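Local coordinates for Serine/threonine-protein kinase Tel1 (PDB 6SKY) that probably phosphorylates serine and threonine residues of target proteins with ATP, favouring [ST]-Q sequences, to set off checkpoint signalling after DNA damage, at residues E1649-E1654 against S2078-Q2083; N1829-P1834 against A1878-M1883; H2678-P2683 against F2725-P2730. All blocks are in the same frame, centred on the assembly; numbering follows the deposited sequence.

Contacts 1 and 2 are neighbours among the helices on the N-terminal side of the kinase domain, with centres about 19 Å apart. They touch where Glu1654 O packs on Met1883 CE at 3.3 Å. In sequence, both segments of contact 2 fall between those of contact 1, which brings 1649-1654 up to helix 2077-2097. Contact 3 comes later in the chain, within the kinase domain, with its centre about 32 Å from that of contact 1 and about 30 Å from that of contact 2. It is nearest the nucleotide in sequence: its helix 2670-2681 follows directly on Pro2669 of the ATP-analogue pocket. None of the three contacts forms part of the nucleotide pocket or the magnesium site.

Contact 1. Residues E1649-E1654 against S2078-Q2083; sequences EDLLRE and SVLRQQ
Leu1651 and Leu2080 form the close part of this contact, and Leu1652 its looser margin. Leu2080 projects from helix 2077-2097 with CG anti to the backbone N (chi1 -173°), which carries its forked end out to the loop, where both methyls meet Leu1651. CD1 of Leu2080 meets CD2 of Leu1651 at 3.8 Å. CD2 of Leu2080 lies against the base of the same residue, 4.0 Å from Leu1651 CB and 3.8 Å from Leu1651 O, so it touches side chain and backbone together. The two leucines cross at a slant, and their CA atoms, Leu1651 CA and Leu2080 CA, are 8.3 Å apart. The side chains meet by apolar packing alone, with one methyl also lying against a backbone carbonyl oxygen.

On the solvent side Leu1652 adds a single, looser touch: its CD2 reaches CD2 of Leu2080 at 4.1 Å, and most of the residue is exposed. Arg2081 borders this edge, but its charge is engaged elsewhere, with NE in a salt bridge to Asp2126. The whole contact buries 152 Å², both sides summed.

The loop runs between helices 1627-1644 and 1657-1663. Trp1617 of helix 1606-1619 packs on Leu1651, Leu2070 of helix 2052-2070 backs Leu2080, and Val1647 touches both Leu1652 and Leu2080. At the far end Glu1654 OE2 accepts a hydrogen bond from Val1886 N of helix 1884-1898, and the side chains of Arg1653 and Glu1654 rest on Asp2733 of the kinase-domain helix 2732-2755.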
# COMPACT_ATOMS: atom_id res chain seq x y z
N GLU A 1649 10.18 -29.28 25.65
CA GLU A 1649 11.52 -29.16 25.09
C GLU A 1649 12.15 -30.50 24.75
O GLU A 1649 13.16 -30.52 24.04
CB GLU A 1649 12.41 -28.40 26.06
CG GLU A 1649 11.78 -27.14 26.59
CD GLU A 1649 12.77 -26.22 27.27
OE1 GLU A 1649 13.96 -26.60 27.37
OE2 GLU A 1649 12.37 -25.12 27.70
N ASP A 1650 11.61 -31.61 25.23
CA ASP A 1650 12.13 -32.90 24.82
C ASP A 1650 11.85 -33.17 23.35
O ASP A 1650 12.60 -33.89 22.69
CB ASP A 1650 11.53 -34.01 25.68
CG ASP A 1650 10.74 -33.47 26.86
OD1 ASP A 1650 11.01 -32.33 27.29
OD2 ASP A 1650 9.85 -34.19 27.35
N LEU A 1651 10.77 -32.61 22.82
CA LEU A 1651 10.40 -32.78 21.43
C LEU A 1651 11.20 -31.91 20.49
O LEU A 1651 11.17 -32.14 19.28
CB LEU A 1651 8.91 -32.49 21.25
CG LEU A 1651 7.96 -33.63 21.60
CD1 LEU A 1651 6.54 -33.14 21.68
CD2 LEU A 1651 8.08 -34.69 20.56
N LEU A 1652 11.92 -30.92 21.00
CA LEU A 1652 12.65 -29.98 20.18
C LEU A 1652 14.14 -30.27 20.09
O LEU A 1652 14.81 -29.68 19.23
CB LEU A 1652 12.46 -28.56 20.70
CG LEU A 1652 11.05 -27.98 20.61
CD1 LEU A 1652 10.99 -26.64 21.29
CD2 LEU A 1652 10.66 -27.87 19.16
N ARG A 1653 14.68 -31.13 20.95
CA ARG A 1653 16.10 -31.43 20.91
C ARG A 1653 16.41 -32.45 19.83
O ARG A 1653 15.62 -33.36 19.59
CB ARG A 1653 16.58 -31.94 22.27
CG ARG A 1653 16.80 -30.86 23.29
CD ARG A 1653 17.45 -31.43 24.52
NE ARG A 1653 16.81 -32.68 24.92
CZ ARG A 1653 15.98 -32.80 25.94
NH1 ARG A 1653 15.69 -31.74 26.69
NH2 ARG A 1653 15.44 -33.97 26.23
N GLU A 1654 17.56 -32.28 19.19
CA GLU A 1654 17.92 -33.12 18.06
C GLU A 1654 19.25 -33.84 18.22
O GLU A 1654 19.55 -34.71 17.40
CB GLU A 1654 17.97 -32.28 16.78
CG GLU A 1654 18.99 -31.19 16.82
CD GLU A 1654 18.92 -30.30 15.63
OE1 GLU A 1654 17.80 -29.98 15.19
OE2 GLU A 1654 19.98 -29.93 15.12
N SER A 2078 7.32 -27.91 11.87
CA SER A 2078 5.99 -27.54 11.42
C SER A 2078 5.00 -28.69 11.61
O SER A 2078 3.89 -28.48 12.10
CB SER A 2078 6.03 -27.09 9.96
OG SER A 2078 6.71 -28.04 9.17
N VAL A 2079 5.40 -29.90 11.24
CA VAL A 2079 4.53 -31.05 11.44
C VAL A 2079 4.31 -31.30 12.92
O VAL A 2079 3.20 -31.66 13.35
CB VAL A 2079 5.12 -32.29 10.74
CG1 VAL A 2079 4.21 -33.47 10.92
CG2 VAL A 2079 5.34 -32.00 9.29
N LEU A 2080 5.35 -31.12 13.73
CA LEU A 2080 5.23 -31.30 15.16
C LEU A 2080 4.21 -30.35 15.77
O LEU A 2080 3.36 -30.76 16.56
CB LEU A 2080 6.60 -31.10 15.80
CG LEU A 2080 6.75 -31.41 17.28
CD1 LEU A 2080 6.90 -32.89 17.45
CD2 LEU A 2080 7.94 -30.68 17.81
N ARG A 2081 4.28 -29.08 15.39
CA ARG A 2081 3.33 -28.12 15.94
C ARG A 2081 1.93 -28.32 15.38
O ARG A 2081 0.95 -28.05 16.07
CB ARG A 2081 3.82 -26.70 15.70
CG ARG A 2081 5.22 -26.49 16.20
CD ARG A 2081 5.70 -25.09 15.96
NE ARG A 2081 5.16 -24.20 16.97
CZ ARG A 2081 5.82 -23.85 18.07
NH1 ARG A 2081 5.25 -23.05 18.95
NH2 ARG A 2081 7.05 -24.30 18.27
N GLN A 2082 1.81 -28.82 14.15
CA GLN A 2082 0.49 -29.19 13.64
C GLN A 2082 -0.13 -30.31 14.47
O GLN A 2082 -1.33 -30.27 14.77
CB GLN A 2082 0.60 -29.62 12.18
CG GLN A 2082 0.75 -28.48 11.22
CD GLN A 2082 1.08 -28.95 9.82
OE1 GLN A 2082 1.13 -30.14 9.55
NE2 GLN A 2082 1.31 -28.01 8.93
N GLN A 2083 0.66 -31.31 14.84
CA GLN A 2083 0.13 -32.39 15.67
C GLN A 2083 -0.25 -31.90 17.05
O GLN A 2083 -1.28 -32.31 17.61
CB GLN A 2083 1.15 -33.52 15.78
CG GLN A 2083 1.60 -34.09 14.48
CD GLN A 2083 0.50 -34.77 13.74
OE1 GLN A 2083 -0.45 -35.27 14.34
NE2 GLN A 2083 0.60 -34.80 12.43

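Contact 2. Residues N1829-P1834 against A1878-M1883; sequences NFTSEP and ATRCGM
Thr1831, in the irregular link between helices 1815-1827 and 1836-1849, faces the last turn of helix 1871-1880, with Thr1831 CA 7.6 Å from Arg1880 CA. Arg1880 carries the contact: its chain, bent at chi2 and chi3, lays the guanidinium along the backbone of the link. Thr1831 OG1 sits above one guanidinium face, offset toward the rim and 4.0 Å from Arg1880 NE, and the two side chains cross nearly at right angles. Arg1880 NH1 also lies 3.2 Å from Phe1830 N, but both are donors and form no bond. NH1 does donate a hydrogen bond to Leu1828 O, at the start of the link. With a leucine here, Leu1828 O would probably lose this donor and Thr1831 OG1 would be likely to face an apolar branch in place of the guanidinium face. Behind Arg1880 the helix ends in a Schellman motif: Met1883 N bonds to Ala1878 O at 3.0 Å, Gly1882 N weakly to Thr1879 O, and Gly1882 takes a positive phi (82°). Met1883 is then the N-cap of helix 1884-1898, giving a tight glycine-closed link between consecutive helices, consistent with the alpha-solenoid architecture of this protein.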
# COMPACT_ATOMS: atom_id res chain seq x y z
N ASN A 1829 28.46 -40.61 3.40
CA ASN A 1829 27.76 -40.52 2.12
C ASN A 1829 26.86 -41.74 1.91
O ASN A 1829 26.99 -42.47 0.94
CB ASN A 1829 28.76 -40.38 0.98
CG ASN A 1829 29.59 -39.13 1.09
OD1 ASN A 1829 29.06 -38.03 1.20
ND2 ASN A 1829 30.91 -39.28 1.06
N PHE A 1830 25.94 -41.95 2.84
CA PHE A 1830 25.17 -43.20 2.89
C PHE A 1830 23.69 -42.88 3.02
O PHE A 1830 23.18 -42.70 4.13
CB PHE A 1830 25.64 -44.07 4.04
CG PHE A 1830 25.65 -45.52 3.72
CD1 PHE A 1830 26.81 -46.15 3.32
CD2 PHE A 1830 24.49 -46.27 3.82
CE1 PHE A 1830 26.82 -47.48 3.02
CE2 PHE A 1830 24.50 -47.61 3.52
CZ PHE A 1830 25.66 -48.22 3.13
N THR A 1831 22.99 -42.85 1.89
CA THR A 1831 21.55 -42.61 1.87
C THR A 1831 20.83 -43.95 1.95
O THR A 1831 20.82 -44.71 0.97
CB THR A 1831 21.16 -41.86 0.60
OG1 THR A 1831 22.13 -40.85 0.31
CG2 THR A 1831 19.80 -41.21 0.76
N SER A 1832 20.25 -44.25 3.10
CA SER A 1832 19.57 -45.52 3.30
C SER A 1832 18.63 -45.40 4.47
O SER A 1832 18.85 -44.60 5.38
CB SER A 1832 20.56 -46.66 3.55
OG SER A 1832 21.28 -46.99 2.37
N GLU A 1833 17.57 -46.18 4.44
CA GLU A 1833 16.66 -46.19 5.57
C GLU A 1833 17.17 -47.08 6.70
O GLU A 1833 17.07 -46.69 7.87
CB GLU A 1833 15.26 -46.63 5.14
CG GLU A 1833 14.22 -46.31 6.18
CD GLU A 1833 14.19 -44.84 6.52
OE1 GLU A 1833 14.35 -44.01 5.60
OE2 GLU A 1833 14.03 -44.50 7.72
N PRO A 1834 17.71 -48.28 6.43
CA PRO A 1834 18.27 -49.08 7.52
C PRO A 1834 19.54 -48.50 8.12
O PRO A 1834 19.95 -48.95 9.20
CB PRO A 1834 18.54 -50.43 6.86
CG PRO A 1834 18.70 -50.12 5.43
CD PRO A 1834 17.71 -49.04 5.17
N ALA A 1878 23.87 -34.89 8.17
CA ALA A 1878 22.97 -34.42 9.21
C ALA A 1878 21.71 -33.79 8.64
O ALA A 1878 20.69 -33.73 9.33
CB ALA A 1878 23.69 -33.43 10.12
N THR A 1879 21.76 -33.30 7.40
CA THR A 1879 20.54 -32.84 6.75
C THR A 1879 19.65 -34.00 6.36
O THR A 1879 18.42 -33.88 6.39
CB THR A 1879 20.88 -32.00 5.52
OG1 THR A 1879 21.93 -31.09 5.84
CG2 THR A 1879 19.68 -31.21 5.10
N ARG A 1880 20.24 -35.13 5.97
CA ARG A 1880 19.45 -36.32 5.67
C ARG A 1880 18.74 -36.86 6.91
O ARG A 1880 17.63 -37.38 6.80
CB ARG A 1880 20.33 -37.40 5.06
CG ARG A 1880 20.18 -37.54 3.57
CD ARG A 1880 21.52 -37.64 2.89
NE ARG A 1880 22.43 -38.53 3.59
CZ ARG A 1880 23.75 -38.53 3.41
NH1 ARG A 1880 24.52 -39.36 4.09
NH2 ARG A 1880 24.29 -37.69 2.54
N CYS A 1881 19.35 -36.76 8.08
CA CYS A 1881 18.79 -37.29 9.31
C CYS A 1881 17.83 -36.34 9.99
O CYS A 1881 17.26 -36.70 11.03
CB CYS A 1881 19.92 -37.64 10.29
SG CYS A 1881 21.07 -38.86 9.67
N GLY A 1882 17.63 -35.14 9.46
CA GLY A 1882 16.69 -34.20 10.05
C GLY A 1882 17.22 -33.40 11.21
O GLY A 1882 16.42 -32.91 12.01
N MET A 1883 18.53 -33.26 11.34
CA MET A 1883 19.16 -32.49 12.41
C MET A 1883 19.68 -31.21 11.77
O MET A 1883 20.82 -31.14 11.33
CB MET A 1883 20.28 -33.28 13.06
CG MET A 1883 19.92 -34.67 13.48
SD MET A 1883 21.34 -35.76 13.63
CE MET A 1883 21.99 -35.28 15.22

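Contact 3. Residues H2678-P2683 against F2725-P2730; sequences HERYYP and FMEYFP
Glu2727 places CG between its backbone N and carbonyl carbon (chi1 81°) and then runs straight out to meet Tyr2681, whose CG is anti to the carbonyl carbon (chi1 -65°). Arg2680 sets CG anti to the backbone N and bends at chi3; its side chain and that of Glu2727 come at each other from opposite directions. Both segments belong to the C-terminal lobe of a PI3/PI4-type kinase domain: helix 2670-2681 ends here, facing Glu2727, close to helix 2722-2726. The backbones stay well apart, with Tyr2681 CA 12.2 Å from Glu2727 CA, and long polar side chains span the gap.

The two carboxylate oxygens divide the partners. Glu2727 OE1 accepts a hydrogen bond from Tyr2681 OH, modelled at 2.4 Å, a length not to be taken literally, and OE2 faces Arg2680. The latter is a long salt bridge, Arg2680 NH1 to Glu2727 OE2 at 3.8 Å. OE2 stands off to one side of the guanidinium plane, away from the directions of its N-H bonds, so the attraction is one of charge alone. The planes of guanidinium and carboxylate are 51° apart. Arg2680 CG also lies over the centre of the Tyr2681 ring, 4.2 Å above its plane. Tyr2681 stacks in addition with Tyr2723, and Ile1860, from a loop far earlier in the chain, touches Glu2727.

Glu2727 OE1 comes in at the edge of the Tyr2681 ring, near its plane.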
# COMPACT_ATOMS: atom_id res chain seq x y z
N HIS A 2678 42.22 -12.86 19.50
CA HIS A 2678 42.86 -12.59 18.22
C HIS A 2678 44.24 -13.23 18.16
O HIS A 2678 44.66 -13.70 17.10
CB HIS A 2678 42.97 -11.09 17.99
CG HIS A 2678 41.81 -10.52 17.24
ND1 HIS A 2678 41.62 -10.74 15.90
CD2 HIS A 2678 40.79 -9.74 17.64
CE1 HIS A 2678 40.53 -10.12 15.51
NE2 HIS A 2678 40.00 -9.51 16.55
N GLU A 2679 44.96 -13.25 19.27
CA GLU A 2679 46.26 -13.88 19.28
C GLU A 2679 46.19 -15.36 19.61
O GLU A 2679 47.14 -16.09 19.31
CB GLU A 2679 47.17 -13.19 20.29
CG GLU A 2679 46.72 -13.33 21.70
CD GLU A 2679 47.67 -12.69 22.67
OE1 GLU A 2679 48.71 -12.18 22.22
OE2 GLU A 2679 47.38 -12.70 23.89
N ARG A 2680 45.10 -15.82 20.21
CA ARG A 2680 44.95 -17.25 20.43
C ARG A 2680 44.63 -17.98 19.14
O ARG A 2680 45.13 -19.09 18.91
CB ARG A 2680 43.87 -17.50 21.48
CG ARG A 2680 43.37 -18.89 21.52
CD ARG A 2680 42.59 -19.15 22.77
NE ARG A 2680 41.35 -18.38 22.83
CZ ARG A 2680 41.11 -17.42 23.71
NH1 ARG A 2680 39.96 -16.78 23.69
NH2 ARG A 2680 42.03 -17.11 24.61
N TYR A 2681 43.82 -17.39 18.27
CA TYR A 2681 43.43 -18.08 17.05
C TYR A 2681 44.27 -17.74 15.84
O TYR A 2681 44.26 -18.50 14.87
CB TYR A 2681 41.96 -17.81 16.73
CG TYR A 2681 41.03 -18.37 17.77
CD1 TYR A 2681 40.76 -19.72 17.83
CD2 TYR A 2681 40.45 -17.55 18.71
CE1 TYR A 2681 39.93 -20.22 18.78
CE2 TYR A 2681 39.62 -18.06 19.66
CZ TYR A 2681 39.37 -19.39 19.69
OH TYR A 2681 38.53 -19.90 20.65
N TYR A 2682 44.99 -16.62 15.85
CA TYR A 2682 45.86 -16.24 14.74
C TYR A 2682 47.19 -15.76 15.29
O TYR A 2682 47.43 -14.55 15.42
CB TYR A 2682 45.22 -15.16 13.88
CG TYR A 2682 43.97 -15.58 13.17
CD1 TYR A 2682 44.04 -16.25 11.97
CD2 TYR A 2682 42.73 -15.30 13.69
CE1 TYR A 2682 42.90 -16.64 11.32
CE2 TYR A 2682 41.59 -15.68 13.04
CZ TYR A 2682 41.68 -16.35 11.86
OH TYR A 2682 40.54 -16.73 11.20
N PRO A 2683 48.09 -16.68 15.64
CA PRO A 2683 49.37 -16.27 16.23
C PRO A 2683 50.30 -15.54 15.28
O PRO A 2683 51.30 -14.99 15.74
CB PRO A 2683 49.98 -17.60 16.69
CG PRO A 2683 48.84 -18.54 16.76
CD PRO A 2683 47.92 -18.14 15.67
N PHE A 2725 30.89 -18.03 20.44
CA PHE A 2725 29.76 -18.92 20.57
C PHE A 2725 30.17 -20.37 20.50
O PHE A 2725 29.49 -21.22 21.08
CB PHE A 2725 28.72 -18.61 19.50
CG PHE A 2725 28.22 -17.21 19.57
CD1 PHE A 2725 27.23 -16.87 20.45
CD2 PHE A 2725 28.77 -16.23 18.79
CE1 PHE A 2725 26.80 -15.59 20.54
CE2 PHE A 2725 28.33 -14.95 18.88
CZ PHE A 2725 27.34 -14.64 19.75
N MET A 2726 31.26 -20.69 19.83
CA MET A 2726 31.69 -22.07 19.74
C MET A 2726 32.42 -22.54 20.98
O MET A 2726 32.60 -23.74 21.15
CB MET A 2726 32.58 -22.26 18.52
CG MET A 2726 31.82 -22.38 17.23
SD MET A 2726 32.90 -22.27 15.80
CE MET A 2726 31.69 -22.21 14.49
N GLU A 2727 32.81 -21.63 21.86
CA GLU A 2727 33.53 -22.01 23.06
C GLU A 2727 32.78 -21.68 24.33
O GLU A 2727 33.28 -21.97 25.41
CB GLU A 2727 34.91 -21.35 23.08
CG GLU A 2727 34.92 -19.94 23.54
CD GLU A 2727 36.28 -19.32 23.40
OE1 GLU A 2727 36.90 -19.47 22.32
OE2 GLU A 2727 36.74 -18.68 24.36
N TYR A 2728 31.60 -21.08 24.24
CA TYR A 2728 30.71 -20.97 25.38
C TYR A 2728 29.46 -21.80 25.23
O TYR A 2728 28.80 -22.08 26.23
CB TYR A 2728 30.32 -19.51 25.63
CG TYR A 2728 31.39 -18.70 26.30
CD1 TYR A 2728 31.53 -18.70 27.67
CD2 TYR A 2728 32.26 -17.93 25.56
CE1 TYR A 2728 32.50 -17.97 28.28
CE2 TYR A 2728 33.24 -17.20 26.17
CZ TYR A 2728 33.36 -17.22 27.53
OH TYR A 2728 34.33 -16.48 28.14
N PHE A 2729 29.13 -22.21 24.01
CA PHE A 2729 27.95 -23.03 23.74
C PHE A 2729 28.33 -24.10 22.72
O PHE A 2729 28.23 -23.88 21.51
CB PHE A 2729 26.78 -22.19 23.24
CG PHE A 2729 26.65 -20.86 23.92
CD1 PHE A 2729 26.09 -20.75 25.17
CD2 PHE A 2729 27.08 -19.70 23.30
CE1 PHE A 2729 25.98 -19.53 25.79
CE2 PHE A 2729 26.97 -18.49 23.92
CZ PHE A 2729 26.42 -18.40 25.16
N PRO A 2730 28.78 -25.27 23.18
CA PRO A 2730 29.15 -26.33 22.23
C PRO A 2730 27.99 -27.17 21.73
O PRO A 2730 28.17 -27.92 20.77
CB PRO A 2730 30.14 -27.18 23.04
CG PRO A 2730 30.46 -26.37 24.25
CD PRO A 2730 29.25 -25.57 24.53